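Local coordinates for protein glycerophosphoryl diester phosphodiesterase (Parabacteroides distasonis, PDB 3MZ2) that probably hydrolyses glycerophosphodiesters to release an alcohol and glycerol phosphate, and is built on a TIM-barrel fold, at residues D28-L33 with G259-E264; A207-K212 with C231-A236. All blocks are in the same frame, centred on the assembly; numbering follows the deposited sequence. Where two conformers were deposited one is given.

Contact 1. Residues D28-L33 with G259-E264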
ATOM      1  N   ASP A  28      27.831 -13.838 -15.059  1.00 19.76           N
ATOM      2  CA  ASP A  28      27.390 -15.155 -15.530  0.50 20.02           C
ATOM      3  C   ASP A  28      27.706 -16.262 -14.488  1.00 20.35           C
ATOM      4  O   ASP A  28      26.871 -17.189 -14.344  1.00 21.79           O
ATOM      5  CB  ASP A  28      27.903 -15.502 -16.946  0.50 20.90           C
ATOM      6  CG  ASP A  28      27.060 -14.884 -18.074  0.50 20.34           C
ATOM      7  OD1 ASP A  28      25.814 -14.779 -17.996  0.50 20.95           O
ATOM      8  OD2 ASP A  28      27.667 -14.526 -19.094  0.50 25.41           O
ATOM      9  N   ASP A  29      28.765 -16.117 -13.684  1.00 17.99           N
ATOM     10  CA  ASP A  29      29.077 -17.106 -12.640  1.00 16.96           C
ATOM     11  C   ASP A  29      28.478 -16.810 -11.265  1.00 16.38           C
ATOM     12  O   ASP A  29      28.944 -17.306 -10.235  1.00 16.27           O
ATOM     13  CB  ASP A  29      30.588 -17.290 -12.504  1.00 17.79           C
ATOM     14  CG  ASP A  29      31.289 -16.111 -11.863  1.00 17.46           C
ATOM     15  OD1 ASP A  29      30.677 -15.037 -11.685  1.00 17.56           O
ATOM     16  OD2 ASP A  29      32.498 -16.271 -11.541  1.00 16.76           O
ATOM     17  N   ARG A  30      27.439 -15.988 -11.239  1.00 15.99           N
ATOM     18  CA  ARG A  30      26.811 -15.626  -9.980  0.50 15.10           C
ATOM     19  C   ARG A  30      26.337 -16.842  -9.177  1.00 14.72           C
ATOM     20  O   ARG A  30      26.037 -17.900  -9.739  1.00 15.76           O
ATOM     21  CB  ARG A  30      25.652 -14.648 -10.198  0.50 15.08           C
ATOM     22  CG  ARG A  30      24.306 -15.219 -10.615  0.50 14.46           C
ATOM     23  CD  ARG A  30      24.353 -16.078 -11.935  0.50 14.47           C
ATOM     24  NE  ARG A  30      23.057 -16.129 -12.626  0.50 16.98           N
ATOM     25  CZ  ARG A  30      22.814 -16.737 -13.808  0.50 16.12           C
ATOM     26  NH1 ARG A  30      23.758 -17.411 -14.476  0.50 14.60           N
ATOM     27  NH2 ARG A  30      21.589 -16.674 -14.333  0.50 15.21           N
ATOM     28  N   ILE A  31      26.303 -16.660  -7.856  1.00 14.00           N
ATOM     29  CA  ILE A  31      25.786 -17.647  -6.904  1.00 14.37           C
ATOM     30  C   ILE A  31      24.289 -17.393  -6.731  1.00 13.45           C
ATOM     31  O   ILE A  31      23.891 -16.254  -6.450  1.00 14.07           O
ATOM     32  CB  ILE A  31      26.511 -17.516  -5.552  1.00 14.53           C
ATOM     33  CG1 ILE A  31      27.972 -17.957  -5.728  1.00 15.62           C
ATOM     34  CG2 ILE A  31      25.839 -18.351  -4.422  1.00 16.14           C
ATOM     35  CD1 ILE A  31      28.783 -17.713  -4.516  1.00 16.30           C
ATOM     36  N   PRO A  32      23.471 -18.451  -6.840  1.00 13.58           N
ATOM     37  CA  PRO A  32      22.040 -18.255  -6.594  1.00 13.54           C
ATOM     38  C   PRO A  32      21.834 -17.692  -5.198  1.00 13.80           C
ATOM     39  O   PRO A  32      22.465 -18.195  -4.240  1.00 14.08           O
ATOM     40  CB  PRO A  32      21.464 -19.683  -6.706  1.00 15.02           C
ATOM     41  CG  PRO A  32      22.373 -20.351  -7.692  1.00 15.84           C
ATOM     42  CD  PRO A  32      23.767 -19.792  -7.350  1.00 14.94           C
ATOM     43  N   LEU A  33      20.948 -16.705  -5.081  1.00 12.01           N
ATOM     44  CA  LEU A  33      20.689 -16.011  -3.822  1.00 12.24           C
ATOM     45  C   LEU A  33      19.318 -16.327  -3.221  1.00 11.00           C
ATOM     46  O   LEU A  33      18.386 -16.671  -3.945  1.00 12.10           O
ATOM     47  CB  LEU A  33      20.841 -14.517  -4.022  1.00 11.87           C
ATOM     48  CG  LEU A  33      22.208 -14.069  -4.456  1.00 11.58           C
ATOM     49  CD1 LEU A  33      22.216 -12.523  -4.539  1.00 16.12           C
ATOM     50  CD2 LEU A  33      23.387 -14.554  -3.528  1.00 12.71           C
ATOM     51  N   GLY A 259      17.141 -19.505 -15.044  1.00 18.00           N
ATOM     52  CA  GLY A 259      18.099 -18.366 -15.129  1.00 17.68           C
ATOM     53  C   GLY A 259      17.872 -17.276 -14.095  1.00 16.80           C
ATOM     54  O   GLY A 259      18.574 -16.244 -14.089  1.00 19.02           O
ATOM     55  N   VAL A 260      16.890 -17.499 -13.234  1.00 14.40           N
ATOM     56  CA  VAL A 260      16.562 -16.554 -12.149  1.00 13.09           C
ATOM     57  C   VAL A 260      17.683 -16.592 -11.095  1.00 13.65           C
ATOM     58  O   VAL A 260      18.312 -17.653 -10.814  1.00 13.78           O
ATOM     59  CB  VAL A 260      15.214 -16.898 -11.537  1.00 12.30           C
ATOM     60  CG1 VAL A 260      14.984 -16.107 -10.234  1.00 12.07           C
ATOM     61  CG2 VAL A 260      14.056 -16.632 -12.549  1.00 14.47           C
ATOM     62  N   ASP A 261      17.987 -15.414 -10.548  1.00 12.94           N
ATOM     63  CA  ASP A 261      19.185 -15.189  -9.705  1.00 13.05           C
ATOM     64  C   ASP A 261      18.891 -15.320  -8.231  1.00 12.77           C
ATOM     65  O   ASP A 261      19.770 -15.747  -7.436  1.00 12.83           O
ATOM     66  CB  ASP A 261      19.802 -13.823 -10.031  1.00 12.90           C
ATOM     67  CG  ASP A 261      20.033 -13.650 -11.535  1.00 15.55           C
ATOM     68  OD1 ASP A 261      20.765 -14.498 -12.099  1.00 17.67           O
ATOM     69  OD2 ASP A 261      19.366 -12.777 -12.130  1.00 14.18           O
ATOM     70  N   ILE A 262      17.684 -14.897  -7.844  1.00 11.06           N
ATOM     71  CA  ILE A 262      17.332 -14.789  -6.440  1.00 11.76           C
ATOM     72  C   ILE A 262      15.929 -15.375  -6.258  1.00 11.91           C
ATOM     73  O   ILE A 262      15.045 -15.116  -7.051  1.00 11.32           O
ATOM     74  CB  ILE A 262      17.349 -13.288  -5.944  1.00 11.88           C
ATOM     75  CG1 ILE A 262      18.634 -12.542  -6.403  1.00 13.86           C
ATOM     76  CG2 ILE A 262      17.156 -13.248  -4.437  1.00 13.53           C
ATOM     77  CD1 ILE A 262      18.656 -11.034  -6.145  1.00 14.99           C
ATOM     78  N   ILE A 263      15.768 -16.219  -5.234  1.00 10.77           N
ATOM     79  CA  ILE A 263      14.424 -16.666  -4.799  1.00 10.58           C
ATOM     80  C   ILE A 263      14.076 -16.012  -3.472  1.00 11.76           C
ATOM     81  O   ILE A 263      14.851 -16.158  -2.477  1.00 11.99           O
ATOM     82  CB  ILE A 263      14.361 -18.180  -4.656  1.00 11.05           C
ATOM     83  CG1 ILE A 263      14.442 -18.798  -6.046  1.00 14.55           C
ATOM     84  CG2 ILE A 263      13.045 -18.589  -3.987  1.00 11.78           C
ATOM     85  CD1 ILE A 263      14.687 -20.334  -6.029  1.00 13.46           C
ATOM     86  N   GLU A 264      12.984 -15.258  -3.443  1.00 10.02           N
ATOM     87  CA  GLU A 264      12.379 -14.786  -2.189  1.00 11.39           C
ATOM     88  C   GLU A 264      11.275 -15.742  -1.766  1.00 11.15           C
ATOM     89  O   GLU A 264      10.361 -16.026  -2.544  1.00 10.28           O
ATOM     90  CB  GLU A 264      11.794 -13.386  -2.326  1.00 12.14           C
ATOM     91  CG  GLU A 264      11.159 -12.862  -1.045  1.00 14.61           C
ATOM     92  CD  GLU A 264      10.305 -11.639  -1.292  1.00 15.54           C
ATOM     93  OE1 GLU A 264       9.240 -11.746  -1.939  1.00 20.67           O
ATOM     94  OE2 GLU A 264      10.707 -10.579  -0.865  1.00 18.52           O
TER

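Contact 2. Residues A207-K212 with C231-A236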
ATOM      1  N   ALA A 207      16.149  -6.482  -9.174  1.00 10.98           N
ATOM      2  CA  ALA A 207      14.782  -6.473  -9.676  1.00 11.73           C
ATOM      3  C   ALA A 207      13.922  -7.622  -9.216  1.00 11.97           C
ATOM      4  O   ALA A 207      14.326  -8.768  -9.376  1.00 11.85           O
ATOM      5  CB  ALA A 207      14.788  -6.415 -11.214  1.00 12.05           C
ATOM      6  N   TYR A 208      12.742  -7.279  -8.715  1.00 11.44           N
ATOM      7  CA  TYR A 208      11.692  -8.212  -8.430  1.00 10.96           C
ATOM      8  C   TYR A 208      10.871  -8.336  -9.711  1.00 11.53           C
ATOM      9  O   TYR A 208      10.359  -7.316 -10.218  1.00 10.51           O
ATOM     10  CB  TYR A 208      10.832  -7.720  -7.259  1.00 11.85           C
ATOM     11  CG  TYR A 208       9.580  -8.547  -7.074  1.00 12.39           C
ATOM     12  CD1 TYR A 208       9.668  -9.918  -6.859  1.00 14.98           C
ATOM     13  CD2 TYR A 208       8.330  -7.991  -7.189  1.00 16.45           C
ATOM     14  CE1 TYR A 208       8.551 -10.707  -6.741  1.00 17.21           C
ATOM     15  CE2 TYR A 208       7.173  -8.781  -7.036  1.00 15.92           C
ATOM     16  CZ  TYR A 208       7.321 -10.148  -6.808  1.00 17.04           C
ATOM     17  OH  TYR A 208       6.221 -10.990  -6.679  1.00 20.62           O
ATOM     18  N   VAL A 209      10.855  -9.538 -10.305  1.00 10.49           N
ATOM     19  CA  VAL A 209      10.165  -9.744 -11.572  1.00 12.14           C
ATOM     20  C   VAL A 209       8.845 -10.512 -11.439  1.00 13.05           C
ATOM     21  O   VAL A 209       8.250 -10.855 -12.438  1.00 15.52           O
ATOM     22  CB  VAL A 209      11.065 -10.419 -12.635  1.00 12.33           C
ATOM     23  CG1 VAL A 209      12.360  -9.530 -12.961  1.00 12.49           C
ATOM     24  CG2 VAL A 209      11.510 -11.861 -12.204  1.00 12.08           C
ATOM     25  N   GLY A 210       8.416 -10.826 -10.203  1.00 13.04           N
ATOM     26  CA  GLY A 210       7.077 -11.390 -10.019  1.00 13.52           C
ATOM     27  C   GLY A 210       7.096 -12.746  -9.345  1.00 13.31           C
ATOM     28  O   GLY A 210       8.153 -13.199  -8.859  1.00 12.70           O
ATOM     29  N   PRO A 211       5.939 -13.392  -9.309  1.00 14.44           N
ATOM     30  CA  PRO A 211       5.765 -14.634  -8.579  1.00 14.89           C
ATOM     31  C   PRO A 211       5.894 -15.865  -9.439  1.00 15.47           C
ATOM     32  O   PRO A 211       5.816 -16.969  -8.907  1.00 15.58           O
ATOM     33  CB  PRO A 211       4.352 -14.494  -8.007  1.00 16.14           C
ATOM     34  CG  PRO A 211       3.636 -13.758  -9.066  1.00 17.28           C
ATOM     35  CD  PRO A 211       4.632 -12.744  -9.577  1.00 14.96           C
ATOM     36  N   LYS A 212       6.132 -15.692 -10.733  1.00 15.82           N
ATOM     37  CA  LYS A 212       6.140 -16.799 -11.656  1.00 16.37           C
ATOM     38  C   LYS A 212       6.933 -16.473 -12.906  1.00 16.36           C
ATOM     39  O   LYS A 212       7.057 -15.329 -13.325  1.00 16.31           O
ATOM     40  CB  LYS A 212       4.716 -17.199 -12.038  1.00 18.51           C
ATOM     41  CG  LYS A 212       4.027 -16.132 -12.857  1.00 20.00           C
ATOM     42  CD  LYS A 212       2.604 -16.572 -13.257  1.00 25.91           C
ATOM     43  CE  LYS A 212       1.863 -15.428 -13.878  1.00 27.73           C
ATOM     44  NZ  LYS A 212       0.418 -15.775 -14.156  1.00 30.37           N
ATOM     45  N   CYS A 231      17.811 -10.720 -10.946  1.00 10.95           N
ATOM     46  CA  CYS A 231      16.357 -10.866 -10.967  1.00 11.85           C
ATOM     47  C   CYS A 231      15.847 -11.894  -9.943  1.00 11.80           C
ATOM     48  O   CYS A 231      16.396 -13.007  -9.795  1.00 12.34           O
ATOM     49  CB  CYS A 231      15.903 -11.215 -12.415  1.00 12.00           C
ATOM     50  SG  CYS A 231      16.331  -9.963 -13.619  1.00 14.38           S
HETATM   51  N   MSE A 232      14.785 -11.486  -9.285  1.00 11.60           N
HETATM   52  CA  MSE A 232      14.232 -12.237  -8.172  0.50 10.60           C
HETATM   53  C   MSE A 232      12.803 -12.641  -8.473  1.00 11.66           C
HETATM   54  O   MSE A 232      11.978 -11.809  -8.846  1.00 12.79           O
HETATM   55  CB  MSE A 232      14.221 -11.378  -6.925  0.50  9.98           C
HETATM   56  CG  MSE A 232      13.885 -12.162  -5.662  0.50  8.23           C
HETATM   57 SE   MSE A 232      14.040 -11.003  -4.135  0.38  9.09          SE
HETATM   58  CE  MSE A 232      12.211 -10.349  -4.001  0.50 12.98           C
ATOM     59  N   ILE A 233      12.523 -13.920  -8.262  1.00 11.75           N
ATOM     60  CA  ILE A 233      11.153 -14.444  -8.168  1.00 11.46           C
ATOM     61  C   ILE A 233      10.746 -14.626  -6.718  1.00 12.07           C
ATOM     62  O   ILE A 233      11.513 -15.118  -5.913  1.00 11.63           O
ATOM     63  CB  ILE A 233      11.050 -15.840  -8.889  1.00 12.27           C
ATOM     64  CG1 ILE A 233      11.181 -15.673 -10.410  1.00 12.46           C
ATOM     65  CG2 ILE A 233       9.820 -16.601  -8.481  1.00 11.93           C
ATOM     66  CD1 ILE A 233       9.925 -15.072 -11.079  1.00 12.51           C
ATOM     67  N   SER A 234       9.509 -14.239  -6.384  1.00 11.13           N
ATOM     68  CA  SER A 234       8.978 -14.499  -5.067  1.00 11.75           C
ATOM     69  C   SER A 234       8.070 -15.696  -5.187  1.00 12.75           C
ATOM     70  O   SER A 234       7.088 -15.665  -5.941  1.00 13.30           O
ATOM     71  CB  SER A 234       8.154 -13.360  -4.538  1.00 11.51           C
ATOM     72  OG  SER A 234       7.602 -13.748  -3.266  1.00 13.63           O
ATOM     73  N   THR A 235       8.401 -16.742  -4.437  1.00 11.83           N
ATOM     74  CA  THR A 235       7.618 -17.957  -4.380  1.00 11.52           C
ATOM     75  C   THR A 235       6.543 -17.915  -3.277  1.00 11.74           C
ATOM     76  O   THR A 235       5.769 -18.867  -3.112  1.00 12.32           O
ATOM     77  CB  THR A 235       8.515 -19.191  -4.196  1.00 11.34           C
ATOM     78  OG1 THR A 235       9.335 -19.045  -3.046  1.00 10.46           O
ATOM     79  CG2 THR A 235       9.397 -19.402  -5.458  1.00 12.52           C
ATOM     80  N   ALA A 236       6.470 -16.806  -2.539  1.00 10.72           N
ATOM     81  CA  ALA A 236       5.546 -16.746  -1.406  1.00 11.91           C
ATOM     82  C   ALA A 236       4.100 -17.014  -1.829  1.00 12.06           C
ATOM     83  O   ALA A 236       3.412 -17.794  -1.204  1.00 14.89           O
ATOM     84  CB  ALA A 236       5.697 -15.387  -0.614  1.00 10.98           C
TER

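Contact 1. Residues D28-L33 with G259-E264
Leu33 and Ile262 pair in parallel where strands 33-36 and 262-265 come together, the join between the first and last strands of the TIM barrel. Two backbone hydrogen bonds carry the pairing: Leu33 N gives to Asp261 O (2.8 Å), and Ile263 N to Leu33 O (3.0 Å). The second carbonyl also receives the CA-H of Ile262. Apolar contact follows the same register, with Leu33 CB against Ile262 CG1 at 3.8 Å and Leu33 CD1 on that methylene too.

Before the strands begin, a salt bridge links the segments. With its chain bent at chi2, Arg30 crosses the Asp261 side chain at about a right angle. The carboxylate is turned 50° from the guanidinium, yet NE (2.9 Å) and NH2 (3.2 Å) of Arg30 both reach Asp261 OD1 in the guanidinium plane. OD2 is held by His225 and by the Cys231 amide. An alanine in place of Asp261 would probably leave the Arg30 charge without its carboxylate mate and the Cys231 N-H short of an acceptor. Arg30 NH1 turns the other way, to Asp28 O. Gly259, following helix 245-257 in a Schellman motif, offers O to NH2 from the Asp261 side in a weak bond (3.1 Å).

Contact 2. Residues A207-K212 with C231-A236
Val209 and Cys231 meet on the side of the sheet covered by helix 215-226, where Val209 CG1 lies 4.0 Å from Cys231 CB and equally near SG; Leu224 of that helix touches both residues. With Val209 CG1 anti to the carbonyl carbon (chi1 -60°), the other methyl, CG2, falls between the backbone N and that carbon and packs on Ile233 CD1 at 3.8 Å, the two side chains crossing at about a right angle.

Tyr208 and Met232, the latter a selenomethionine, lie on the reverse side. Tyr208 CG is anti to the backbone N (chi1 170°), and the ring meets residues of strand 231-234: CD1 touches Met232 CE at 3.8 Å, and CE1 approaches Ser234 CB at 3.5 Å. Ser234 N lies at the ring edge, in its plane, while Gly210 N stands over one face, offset toward the rim. Phe185 adds an edge-to-face ring contact.

Between these layers run the backbone bonds. Met232 N gives to Ala207 O (2.8 Å), and Val209 N to Met232 O (2.9 Å). Farther on, Ser234 N reaches Gly210 O at 3.0 Å. At Gly210 (phi 122°) a CB would be jammed against the preceding carbonyl O and would clash with Pro211 CD.

At the polar edge, the CA-H of Pro211 points to Ser234 O, Ser234 OG is hydrogen-bonded to Glu264 OE1, and Lys212 NZ to a tetraethylene glycol, probably from the crystallisation liquor. Parallel strands 205-210 and 231-234, joined through helix 215-226, form a beta-alpha-beta unit, the repeating element of a TIM barrel.

From the N terminus, the chain leaves helix 17-23 and enters 28-33, whose partner, 259-264, comes only after 225 intervening residues; contact 1 thus closes a loop spanning most of the barrel. Within that loop, contact 2 closes a far shorter one, from 207-212 through helix 215-226 to 231-236, so the two nest without crossing. Contact 1 joins the ends of the barrel wall, and contact 2 ties neighbouring strands late in it. Strand 231-234 lies beside strand 262-265, making the contacts adjacent: their centres are about 11 Å apart, and Glu264 O sits 2.8 Å from Thr235 N, a probable hydrogen bond.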